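Local coordinates for fructosyl amine:oxygen oxidoreductase (Neosartorya fumigata, PDB 4WCT), which catalyses, as an FAD-dependent deglycating enzyme, the oxidative breakdown of fructosyl amines (Amadori products), probably passing the electrons from its flavin to molecular oxygen, at residues 73-78 against 170-175; 99-104 against 392-397; 152-157 against 274-279. All coordinates share one frame; numbering follows the deposited sequence. Where two conformers were deposited one is given.

Interaction 1. Residues 73-78 against 170-175; sequences IMEHSE and WLHKSG. With FAD (flavin-adenine dinucleotide), chain C.
H172 reaches across to E75 and takes hold of its carboxylate. H172 ND1 donates to E75 OE2 over 3.0 Å, the oxygen lying in the imidazole plane and accepting through its anti lone pair, while carboxylate and ring are turned 57° against each other. E75 gets there by staying extended, CG anti to the backbone N (chi1 -172°) and the chain straight beyond it. Next along the rim of the same ring comes H76 O, 3.2 Å from H172 CE1, which leaves the imidazole edge-on to two oxygens of 73-78, one from E75 and one from the backbone of H76. The close-packed part is completed by G175, whose O accepts from H76 N at 3.1 Å. On the looser side, a water gives a hydrogen bond to H76 O at 2.6 Å and has a weak link to H172 NE2. The H76 side chain heads elsewhere: ND1 pairs with T95 of helix 86-102, and NE2 donates to E78 OE2, a carboxylate also in a salt bridge with R96. At the other end of its segment I73 meets the flavin with both backbone groups, I73 N donating to FAD O4 at 2.8 Å and I73 O accepting from FAD N3 at 3.0 Å. That paired grip places I73, on an edge strand of a three-stranded antiparallel sheet, in the FAD pocket, its backbone reading the pyrimidine edge of the flavin.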
loop_
_atom_site.group_PDB
_atom_site.type_symbol
_atom_site.label_atom_id
_atom_site.label_comp_id
_atom_site.label_asym_id
_atom_site.label_seq_id
_atom_site.Cartn_x
_atom_site.Cartn_y
_atom_site.Cartn_z
ATOM N N ILE A 73 -6.292 1.919 -5.422
ATOM C CA ILE A 73 -6.117 2.056 -6.870
ATOM C C ILE A 73 -5.339 0.870 -7.408
ATOM O O ILE A 73 -4.350 0.460 -6.813
ATOM C CB ILE A 73 -5.347 3.347 -7.195
ATOM C CG1 ILE A 73 -6.074 4.567 -6.606
ATOM C CG2 ILE A 73 -5.152 3.437 -8.703
ATOM C CD1 ILE A 73 -5.300 5.867 -6.688
ATOM N N MET A 74 -5.793 0.321 -8.535
ATOM C CA MET A 74 -5.051 -0.653 -9.335
ATOM C C MET A 74 -4.781 -0.011 -10.708
ATOM O O MET A 74 -5.692 0.479 -11.371
ATOM C CB MET A 74 -5.875 -1.943 -9.519
ATOM C CG MET A 74 -5.412 -2.889 -10.670
ATOM S SD MET A 74 -3.808 -3.589 -10.379
ATOM C CE MET A 74 -3.137 -3.815 -12.025
ATOM N N GLU A 75 -3.534 -0.080 -11.155
ATOM C CA GLU A 75 -3.185 0.383 -12.493
ATOM C C GLU A 75 -2.032 -0.443 -13.019
ATOM O O GLU A 75 -1.033 -0.665 -12.324
ATOM C CB GLU A 75 -2.779 1.843 -12.487
ATOM C CG GLU A 75 -2.623 2.347 -13.930
ATOM C CD GLU A 75 -1.906 3.660 -14.052
ATOM O OE1 GLU A 75 -1.262 4.088 -13.066
ATOM O OE2 GLU A 75 -2.000 4.258 -15.153
ATOM N N HIS A 76 -2.139 -0.818 -14.282
ATOM C CA HIS A 76 -1.065 -1.446 -15.005
ATOM C C HIS A 76 -0.806 -0.660 -16.308
ATOM O O HIS A 76 -1.727 -0.426 -17.095
ATOM C CB HIS A 76 -1.442 -2.883 -15.369
ATOM C CG HIS A 76 -0.460 -3.524 -16.294
ATOM N ND1 HIS A 76 0.882 -3.608 -15.990
ATOM C CD2 HIS A 76 -0.585 -3.942 -17.573
ATOM C CE1 HIS A 76 1.537 -4.101 -17.028
ATOM N NE2 HIS A 76 0.662 -4.350 -17.988
ATOM N N SER A 77 0.460 -0.350 -16.566
ATOM C CA SER A 77 0.873 0.299 -17.817
ATOM C C SER A 77 2.022 -0.478 -18.458
ATOM O O SER A 77 2.999 -0.828 -17.804
ATOM C CB SER A 77 1.341 1.723 -17.539
ATOM O OG SER A 77 0.312 2.433 -16.891
ATOM N N GLU A 78 1.854 -0.810 -19.731
ATOM C CA GLU A 78 2.971 -1.307 -20.511
ATOM C C GLU A 78 3.806 -0.096 -20.974
ATOM O O GLU A 78 3.271 0.968 -21.297
ATOM C CB GLU A 78 2.457 -2.077 -21.733
ATOM C CG GLU A 78 1.729 -3.374 -21.437
ATOM C CD GLU A 78 2.607 -4.439 -20.780
ATOM O OE1 GLU A 78 3.856 -4.353 -20.780
ATOM O OE2 GLU A 78 2.032 -5.379 -20.213
ATOM N N TRP A 170 -5.266 13.104 -17.894
ATOM C CA TRP A 170 -5.390 11.997 -18.845
ATOM C C TRP A 170 -6.187 10.853 -18.204
ATOM O O TRP A 170 -5.922 10.456 -17.095
ATOM C CB TRP A 170 -4.026 11.470 -19.250
ATOM C CG TRP A 170 -3.211 12.409 -20.076
ATOM C CD1 TRP A 170 -3.098 12.396 -21.421
ATOM C CD2 TRP A 170 -2.377 13.488 -19.608
ATOM N NE1 TRP A 170 -2.220 13.373 -21.832
ATOM C CE2 TRP A 170 -1.789 14.079 -20.747
ATOM C CE3 TRP A 170 -2.138 14.055 -18.372
ATOM C CZ2 TRP A 170 -0.899 15.158 -20.660
ATOM C CZ3 TRP A 170 -1.208 15.098 -18.281
ATOM C CH2 TRP A 170 -0.590 15.617 -19.419
ATOM N N LEU A 171 -7.119 10.288 -18.973
ATOM C CA LEU A 171 -7.926 9.152 -18.582
ATOM C C LEU A 171 -7.411 7.881 -19.256
ATOM O O LEU A 171 -7.164 7.863 -20.472
ATOM C CB LEU A 171 -9.377 9.404 -19.004
ATOM C CG LEU A 171 -10.321 8.194 -18.948
ATOM C CD1 LEU A 171 -10.521 7.726 -17.530
ATOM C CD2 LEU A 171 -11.665 8.532 -19.564
ATOM N N HIS A 172 -7.166 6.885 -18.427
ATOM C CA HIS A 172 -6.692 5.534 -18.787
ATOM C C HIS A 172 -7.922 4.634 -18.523
ATOM O O HIS A 172 -8.303 4.450 -17.379
ATOM C CB HIS A 172 -5.520 5.169 -17.819
ATOM C CG HIS A 172 -5.020 3.766 -17.953
ATOM N ND1 HIS A 172 -3.918 3.309 -17.270
ATOM C CD2 HIS A 172 -5.333 2.797 -18.846
ATOM C CE1 HIS A 172 -3.625 2.084 -17.669
ATOM N NE2 HIS A 172 -4.478 1.744 -18.618
ATOM N N LYS A 173 -8.606 4.179 -19.564
ATOM C CA LYS A 173 -9.864 3.466 -19.386
ATOM C C LYS A 173 -9.751 1.986 -18.983
ATOM O O LYS A 173 -10.603 1.480 -18.267
ATOM C CB LYS A 173 -10.670 3.563 -20.669
ATOM C CG LYS A 173 -11.723 4.645 -20.653
ATOM C CD LYS A 173 -12.414 4.759 -22.008
ATOM C CE LYS A 173 -11.770 5.822 -22.891
ATOM N NZ LYS A 173 -12.796 6.674 -23.565
ATOM N N SER A 174 -8.878 1.255 -19.660
ATOM C CA SER A 174 -8.762 -0.193 -19.489
ATOM C C SER A 174 -7.464 -0.504 -18.745
ATOM O O SER A 174 -6.461 0.182 -18.929
ATOM C CB SER A 174 -8.718 -0.854 -20.877
ATOM O OG SER A 174 -9.961 -0.672 -21.524
ATOM N N GLY A 175 -7.463 -1.557 -17.929
ATOM C CA GLY A 175 -6.250 -1.931 -17.251
ATOM C C GLY A 175 -6.040 -1.178 -15.949
ATOM O O GLY A 175 -4.969 -1.180 -15.408
HETATM P PA FAD C . 0.061 -4.165 5.657
HETATM O O1A FAD C . -1.078 -4.407 4.710
HETATM O O2A FAD C . 0.123 -2.911 6.472
HETATM O O5B FAD C . 0.105 -5.411 6.613
HETATM C C5B FAD C . 1.094 -5.481 7.650
HETATM C C4B FAD C . 0.588 -6.453 8.710
HETATM O O4B FAD C . 1.665 -6.719 9.667
HETATM C C3B FAD C . -0.605 -5.943 9.511
HETATM O O3B FAD C . -1.717 -6.852 9.469
HETATM C C2B FAD C . -0.055 -5.803 10.934
HETATM O O2B FAD C . -1.009 -5.967 11.980
HETATM C C1B FAD C . 1.075 -6.835 10.938
HETATM N N9A FAD C . 2.090 -6.538 11.972
HETATM C C8A FAD C . 2.535 -5.333 12.370
HETATM N N7A FAD C . 3.418 -5.465 13.387
HETATM C C5A FAD C . 3.588 -6.801 13.563
HETATM C C6A FAD C . 4.327 -7.625 14.511
HETATM N N6A FAD C . 5.129 -7.061 15.431
HETATM N N1A FAD C . 4.145 -8.961 14.434
HETATM C C2A FAD C . 3.372 -9.556 13.517
HETATM N N3A FAD C . 2.633 -8.851 12.643
HETATM C C4A FAD C . 2.713 -7.498 12.646
HETATM N N1 FAD C . -1.247 0.815 -2.701
HETATM C C2 FAD C . -1.792 0.609 -3.951
HETATM O O2 FAD C . -1.382 -0.355 -4.595
HETATM N N3 FAD C . -2.806 1.351 -4.403
HETATM C C4 FAD C . -3.256 2.431 -3.730
HETATM O O4 FAD C . -4.200 3.169 -4.126
HETATM C C4X FAD C . -2.709 2.725 -2.418
HETATM N N5 FAD C . -3.151 3.790 -1.697
HETATM C C5X FAD C . -2.788 3.879 -0.380
HETATM C C6 FAD C . -3.389 4.806 0.465
HETATM C C7 FAD C . -2.938 4.954 1.763
HETATM C C7M FAD C . -3.643 5.900 2.666
HETATM C C8 FAD C . -1.868 4.078 2.259
HETATM C C8M FAD C . -1.370 4.153 3.655
HETATM C C9 FAD C . -1.341 3.089 1.466
HETATM C C9A FAD C . -1.722 2.990 0.144
HETATM N N10 FAD C . -1.119 2.048 -0.695
HETATM C C10 FAD C . -1.674 1.837 -1.958
HETATM C "C1'" FAD C . -0.017 1.176 -0.313
HETATM C "C2'" FAD C . -0.479 -0.193 0.162
HETATM O "O2'" FAD C . -1.528 0.023 1.095
HETATM C "C3'" FAD C . 0.708 -0.905 0.825
HETATM O "O3'" FAD C . 1.868 -0.807 -0.015
HETATM C "C4'" FAD C . 0.394 -2.373 1.126
HETATM O "O4'" FAD C . -0.910 -2.474 1.695
HETATM C "C5'" FAD C . 1.422 -2.874 2.131
HETATM O "O5'" FAD C . 1.172 -4.255 2.386
HETATM P P FAD C . 1.956 -4.991 3.581
HETATM O O1P FAD C . 1.455 -6.416 3.642
HETATM O O2P FAD C . 3.424 -4.692 3.391
HETATM O O3P FAD C . 1.452 -4.202 4.885
HETATM O O HOH W 1 -2.892 -1.157 -19.356
#

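Interaction 2. Residues 99-104 against 392-397; sequences LKAWKT and QMPTIG
W102 and P394 form a CH-pi contact, proline over indole, where the C-terminal part of helix 86-102 meets the start of helix 393-404 beside the FAD pocket. P394 CG stands over the five-membered ring of W102, 3.3 Å from its centroid and 16° off the normal. CD lies toward the CE2-CZ2 rim of the indole, P394 CD to W102 CZ2 being 3.4 Å. The exact height is doubtful, since the model draws CG nearer to the indole than carbons normally sit. W102 has CG anti to its carbonyl carbon (chi1 -82°), which lays the indole beneath the pyrrolidine, and NE1 at the indole rim donates to M391 O just before the second segment. M393 CB adds a slacker touch on W102 CZ2 at 4.1 Å. One residue back, A101 CB rests against both P394 CB and the T395 methyl CG2, each 3.6 Å away; this small side chain lets the backbones come close, A101 CA to P394 CA being 6.0 Å. At the helix start Q392 O accepts from both T395 N and I396 N, tying the first turn together. Behind it, S39 OG of helix 35-46 bonds to M393 O and G397 N, and H43 of the same helix to P394 O. A184 of helix 181-194 touches both W102 and M393, F112 meets the indole at about 35° between planes, and F108 from a loop touches both M393 and P394.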
loop_
_atom_site.group_PDB
_atom_site.type_symbol
_atom_site.label_atom_id
_atom_site.label_comp_id
_atom_site.label_asym_id
_atom_site.label_seq_id
_atom_site.Cartn_x
_atom_site.Cartn_y
_atom_site.Cartn_z
ATOM N N LEU A 99 -2.752 -7.539 -12.693
ATOM C CA LEU A 99 -3.946 -7.244 -13.468
ATOM C C LEU A 99 -4.587 -8.553 -13.929
ATOM O O LEU A 99 -5.813 -8.731 -13.888
ATOM C CB LEU A 99 -3.609 -6.360 -14.681
ATOM C CG LEU A 99 -4.789 -6.019 -15.606
ATOM C CD1 LEU A 99 -5.856 -5.238 -14.848
ATOM C CD2 LEU A 99 -4.323 -5.233 -16.806
ATOM N N LYS A 100 -3.767 -9.418 -14.495
ATOM C CA LYS A 100 -4.259 -10.702 -15.000
ATOM C C LYS A 100 -4.985 -11.470 -13.914
ATOM O O LYS A 100 -6.070 -12.025 -14.118
ATOM C CB LYS A 100 -3.077 -11.490 -15.554
ATOM C CG LYS A 100 -3.441 -12.896 -16.008
ATOM C CD LYS A 100 -2.259 -13.563 -16.720
ATOM C CE LYS A 100 -2.665 -14.932 -17.274
ATOM N NZ LYS A 100 -1.513 -15.845 -17.504
ATOM N N ALA A 101 -4.426 -11.470 -12.719
ATOM C CA ALA A 101 -5.014 -12.187 -11.603
ATOM C C ALA A 101 -6.268 -11.529 -11.012
ATOM O O ALA A 101 -7.202 -12.229 -10.661
ATOM C CB ALA A 101 -3.956 -12.416 -10.524
ATOM N N TRP A 102 -6.340 -10.199 -10.989
ATOM C CA TRP A 102 -7.528 -9.508 -10.554
ATOM C C TRP A 102 -8.692 -9.859 -11.453
ATOM O O TRP A 102 -9.846 -9.715 -11.048
ATOM C CB TRP A 102 -7.329 -7.975 -10.565
ATOM C CG TRP A 102 -6.619 -7.442 -9.350
ATOM C CD1 TRP A 102 -5.434 -6.784 -9.353
ATOM C CD2 TRP A 102 -7.080 -7.436 -7.997
ATOM N NE1 TRP A 102 -5.115 -6.382 -8.085
ATOM C CE2 TRP A 102 -6.062 -6.846 -7.223
ATOM C CE3 TRP A 102 -8.179 -8.008 -7.334
ATOM C CZ2 TRP A 102 -6.160 -6.715 -5.822
ATOM C CZ3 TRP A 102 -8.290 -7.840 -5.962
ATOM C CH2 TRP A 102 -7.271 -7.199 -5.231
ATOM N N LYS A 103 -8.400 -10.202 -12.712
ATOM C CA LYS A 103 -9.455 -10.465 -13.661
ATOM C C LYS A 103 -9.824 -11.943 -13.679
ATOM O O LYS A 103 -10.770 -12.333 -14.396
ATOM C CB LYS A 103 -9.024 -10.016 -15.062
ATOM C CG LYS A 103 -8.976 -8.499 -15.177
ATOM C CD LYS A 103 -8.809 -8.036 -16.617
ATOM C CE LYS A 103 -7.473 -8.417 -17.233
ATOM N NZ LYS A 103 -7.172 -7.690 -18.517
ATOM N N THR A 104 -9.065 -12.792 -12.984
ATOM C CA THR A 104 -9.188 -14.243 -13.180
ATOM C C THR A 104 -9.283 -15.070 -11.888
ATOM O O THR A 104 -10.020 -16.059 -11.816
ATOM C CB THR A 104 -8.046 -14.774 -14.076
ATOM O OG1 THR A 104 -8.279 -14.352 -15.421
ATOM C CG2 THR A 104 -7.997 -16.302 -14.078
ATOM N N GLN A 392 -0.923 -5.160 -5.693
ATOM C CA GLN A 392 -0.162 -6.374 -5.927
ATOM C C GLN A 392 -0.770 -7.600 -5.210
ATOM O O GLN A 392 -0.257 -8.704 -5.384
ATOM C CB GLN A 392 1.283 -6.224 -5.397
ATOM C CG GLN A 392 1.998 -4.911 -5.761
ATOM C CD GLN A 392 2.074 -4.645 -7.259
ATOM O OE1 GLN A 392 2.036 -5.577 -8.079
ATOM N NE2 GLN A 392 2.194 -3.360 -7.626
ATOM N N MET A 393 -1.837 -7.410 -4.437
ATOM C CA MET A 393 -2.338 -8.443 -3.525
ATOM C C MET A 393 -2.485 -9.835 -4.141
ATOM O O MET A 393 -2.143 -10.815 -3.494
ATOM C CB MET A 393 -3.655 -8.039 -2.879
ATOM C CG MET A 393 -4.001 -8.878 -1.659
ATOM S SD MET A 393 -5.677 -8.591 -1.056
ATOM C CE MET A 393 -5.537 -6.876 -0.582
ATOM N N PRO A 394 -3.066 -9.937 -5.362
ATOM C CA PRO A 394 -3.372 -11.294 -5.854
ATOM C C PRO A 394 -2.104 -12.120 -6.128
ATOM O O PRO A 394 -2.152 -13.347 -6.006
ATOM C CB PRO A 394 -4.105 -11.041 -7.167
ATOM C CG PRO A 394 -4.622 -9.643 -7.069
ATOM C CD PRO A 394 -3.560 -8.905 -6.284
ATOM N N THR A 395 -1.004 -11.465 -6.481
ATOM C CA THR A 395 0.160 -12.121 -7.061
ATOM C C THR A 395 1.420 -11.944 -6.233
ATOM O O THR A 395 2.382 -12.654 -6.431
ATOM C CB THR A 395 0.426 -11.589 -8.495
ATOM O OG1 THR A 395 0.187 -10.157 -8.530
ATOM C CG2 THR A 395 -0.489 -12.273 -9.465
ATOM N N ILE A 396 1.413 -10.996 -5.295
ATOM C CA ILE A 396 2.653 -10.713 -4.564
ATOM C C ILE A 396 3.129 -11.929 -3.744
ATOM O O ILE A 396 4.329 -12.233 -3.701
ATOM C CB ILE A 396 2.518 -9.454 -3.687
ATOM C CG1 ILE A 396 3.917 -8.950 -3.278
ATOM C CG2 ILE A 396 1.629 -9.747 -2.504
ATOM C CD1 ILE A 396 4.660 -8.233 -4.372
ATOM N N GLY A 397 2.188 -12.715 -3.229
ATOM C CA GLY A 397 2.538 -13.952 -2.564
ATOM C C GLY A 397 3.223 -14.953 -3.470
ATOM O O GLY A 397 4.014 -15.766 -2.996
#

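Interaction 3. Residues 152-157 against 274-279; sequences RRTMPP and NLPVLF
L275 is the first residue of 274-279 to meet the loop 152-157. Its CD2 presses on P156 CD at 3.5 Å, slightly tighter than usual for two carbons. L275 CD2 also lies 3.9 Å from M155 SD, with L275 CD1 on the same sulfur at 4.1 Å; the M155 and L275 side chains cross at about a right angle. P276 follows and turns its ring to the loop: CD packs on the carbonyl O of T154 at 3.7 Å and on M155 CG at 4.0 Å. T154 and M155 are the last two residues of a type I beta turn that begins at R152, the last residue of helix 148-152, so the turn delivers the methionine to the start of strand 277-280, in the ten-stranded sheet of this FAD-dependent oxidoreductase. There M155 runs out extended (chi2 -172°, chi3 -165°), long enough for its CE to reach P276 O at 3.3 Å. V277 faces the other way, onto M287, while its backbone bonds to G116 and to I118 of the parallel strand 117-121. L278 turns back to the loop, and its CB meets the tip of the same methionine, M155 CE, at 3.9 Å; F286 of strand 284-287 also borders both side chains, and F339 and T343 of helix 330-343 lie against L278.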
loop_
_atom_site.group_PDB
_atom_site.type_symbol
_atom_site.label_atom_id
_atom_site.label_comp_id
_atom_site.label_asym_id
_atom_site.label_seq_id
_atom_site.Cartn_x
_atom_site.Cartn_y
_atom_site.Cartn_z
ATOM N N ARG A 152 -15.794 16.621 -16.071
ATOM C CA ARG A 152 -17.129 16.272 -15.555
ATOM C C ARG A 152 -17.778 15.173 -16.360
ATOM O O ARG A 152 -18.420 14.281 -15.797
ATOM C CB ARG A 152 -18.038 17.484 -15.464
ATOM C CG ARG A 152 -17.563 18.508 -14.439
ATOM C CD ARG A 152 -18.620 19.575 -14.133
ATOM N NE ARG A 152 -18.977 20.326 -15.327
ATOM C CZ ARG A 152 -18.430 21.474 -15.723
ATOM N NH1 ARG A 152 -17.522 22.115 -14.989
ATOM N NH2 ARG A 152 -18.796 21.998 -16.872
ATOM N N ARG A 153 -17.483 15.123 -17.657
ATOM C CA ARG A 153 -18.081 14.103 -18.508
ATOM C C ARG A 153 -17.503 12.711 -18.334
ATOM O O ARG A 153 -18.040 11.739 -18.917
ATOM C CB ARG A 153 -17.993 14.495 -19.974
ATOM C CG ARG A 153 -18.961 15.621 -20.329
ATOM C CD ARG A 153 -18.917 15.999 -21.803
ATOM N NE ARG A 153 -20.056 16.850 -22.167
ATOM C CZ ARG A 153 -20.342 17.228 -23.398
ATOM N NH1 ARG A 153 -19.526 16.924 -24.404
ATOM N NH2 ARG A 153 -21.430 17.964 -23.611
ATOM N N THR A 154 -16.462 12.574 -17.514
ATOM C CA THR A 154 -15.930 11.248 -17.250
ATOM C C THR A 154 -16.756 10.464 -16.244
ATOM O O THR A 154 -16.535 9.256 -16.115
ATOM C CB THR A 154 -14.487 11.271 -16.680
ATOM O OG1 THR A 154 -14.486 11.873 -15.380
ATOM C CG2 THR A 154 -13.544 11.915 -17.604
ATOM N N MET A 155 -17.750 11.103 -15.610
ATOM C CA MET A 155 -18.598 10.458 -14.590
ATOM C C MET A 155 -20.061 10.844 -14.828
ATOM O O MET A 155 -20.339 11.786 -15.571
ATOM C CB MET A 155 -18.143 10.878 -13.192
ATOM C CG MET A 155 -16.735 10.395 -12.894
ATOM S SD MET A 155 -16.271 10.668 -11.182
ATOM C CE MET A 155 -14.493 10.434 -11.265
ATOM N N PRO A 156 -21.014 10.115 -14.207
ATOM C CA PRO A 156 -22.418 10.458 -14.423
ATOM C C PRO A 156 -22.764 11.854 -13.973
ATOM O O PRO A 156 -22.155 12.398 -13.060
ATOM C CB PRO A 156 -23.171 9.435 -13.562
ATOM C CG PRO A 156 -22.255 8.261 -13.497
ATOM C CD PRO A 156 -20.879 8.868 -13.420
ATOM N N PRO A 157 -23.856 12.388 -14.513
ATOM C CA PRO A 157 -24.271 13.711 -14.077
ATOM C C PRO A 157 -24.558 13.757 -12.591
ATOM O O PRO A 157 -25.128 12.812 -12.035
ATOM C CB PRO A 157 -25.546 13.978 -14.867
ATOM C CG PRO A 157 -25.810 12.808 -15.692
ATOM C CD PRO A 157 -24.659 11.859 -15.629
ATOM N N ASN A 274 -19.579 2.960 -10.760
ATOM C CA ASN A 274 -18.708 2.642 -11.874
ATOM C C ASN A 274 -17.749 3.784 -12.232
ATOM O O ASN A 274 -17.446 4.007 -13.416
ATOM C CB ASN A 274 -19.539 2.285 -13.108
ATOM C CG ASN A 274 -18.837 1.298 -14.015
ATOM O OD1 ASN A 274 -18.068 0.461 -13.553
ATOM N ND2 ASN A 274 -19.108 1.384 -15.308
ATOM N N LEU A 275 -17.208 4.446 -11.215
ATOM C CA LEU A 275 -16.468 5.663 -11.409
ATOM C C LEU A 275 -14.986 5.391 -11.653
ATOM O O LEU A 275 -14.380 4.638 -10.898
ATOM C CB LEU A 275 -16.603 6.551 -10.164
ATOM C CG LEU A 275 -18.017 7.001 -9.755
ATOM C CD1 LEU A 275 -17.958 7.935 -8.567
ATOM C CD2 LEU A 275 -18.768 7.650 -10.916
ATOM N N PRO A 276 -14.399 6.023 -12.671
ATOM C CA PRO A 276 -12.949 5.961 -12.716
ATOM C C PRO A 276 -12.354 6.630 -11.477
ATOM O O PRO A 276 -12.946 7.565 -10.913
ATOM C CB PRO A 276 -12.589 6.746 -13.960
ATOM C CG PRO A 276 -13.725 7.677 -14.159
ATOM C CD PRO A 276 -14.943 6.940 -13.683
ATOM N N VAL A 277 -11.174 6.177 -11.072
ATOM C CA VAL A 277 -10.447 6.871 -9.999
ATOM C C VAL A 277 -10.084 8.251 -10.512
ATOM O O VAL A 277 -9.587 8.367 -11.627
ATOM C CB VAL A 277 -9.180 6.087 -9.632
ATOM C CG1 VAL A 277 -8.353 6.814 -8.574
ATOM C CG2 VAL A 277 -9.552 4.680 -9.154
ATOM N N LEU A 278 -10.318 9.294 -9.712
ATOM C CA LEU A 278 -9.840 10.618 -10.077
ATOM C C LEU A 278 -8.704 11.016 -9.140
ATOM O O LEU A 278 -8.943 11.179 -7.938
ATOM C CB LEU A 278 -10.968 11.627 -9.962
ATOM C CG LEU A 278 -10.597 13.096 -10.141
ATOM C CD1 LEU A 278 -10.155 13.405 -11.574
ATOM C CD2 LEU A 278 -11.784 13.966 -9.782
ATOM N N PHE A 279 -7.524 11.268 -9.706
ATOM C CA PHE A 279 -6.305 11.569 -8.949
ATOM C C PHE A 279 -5.646 12.836 -9.493
ATOM O O PHE A 279 -5.325 12.902 -10.665
ATOM C CB PHE A 279 -5.356 10.374 -9.082
ATOM C CG PHE A 279 -4.024 10.548 -8.388
ATOM C CD1 PHE A 279 -3.918 11.202 -7.171
ATOM C CD2 PHE A 279 -2.906 9.961 -8.928
ATOM C CE1 PHE A 279 -2.709 11.212 -6.464
ATOM C CE2 PHE A 279 -1.686 9.977 -8.246
ATOM C CZ PHE A 279 -1.603 10.573 -7.002
#

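Interaction 1 sits between the others and touches both. M74 packs on L99 and W102, and H76 on L99, so 73-78 lies against the helix that interaction 2 joins to 392-397; elsewhere I73 meets V277, and L171 meets P276, of interaction 3, and strands 168-172 and 277-280 share one sheet. Interactions 2 and 3 stay apart, about 12 Å at their nearest atoms. The chemistry shifts accordingly. Interaction 1, partly buried, is polar: a histidine-carboxylate bond, backbone and water, with the I73 backbone on the flavin. Interactions 2 and 3 are buried and apolar, one pairing two helices through a proline on an indole, the other inserting a methionine from an outlying loop against a strand.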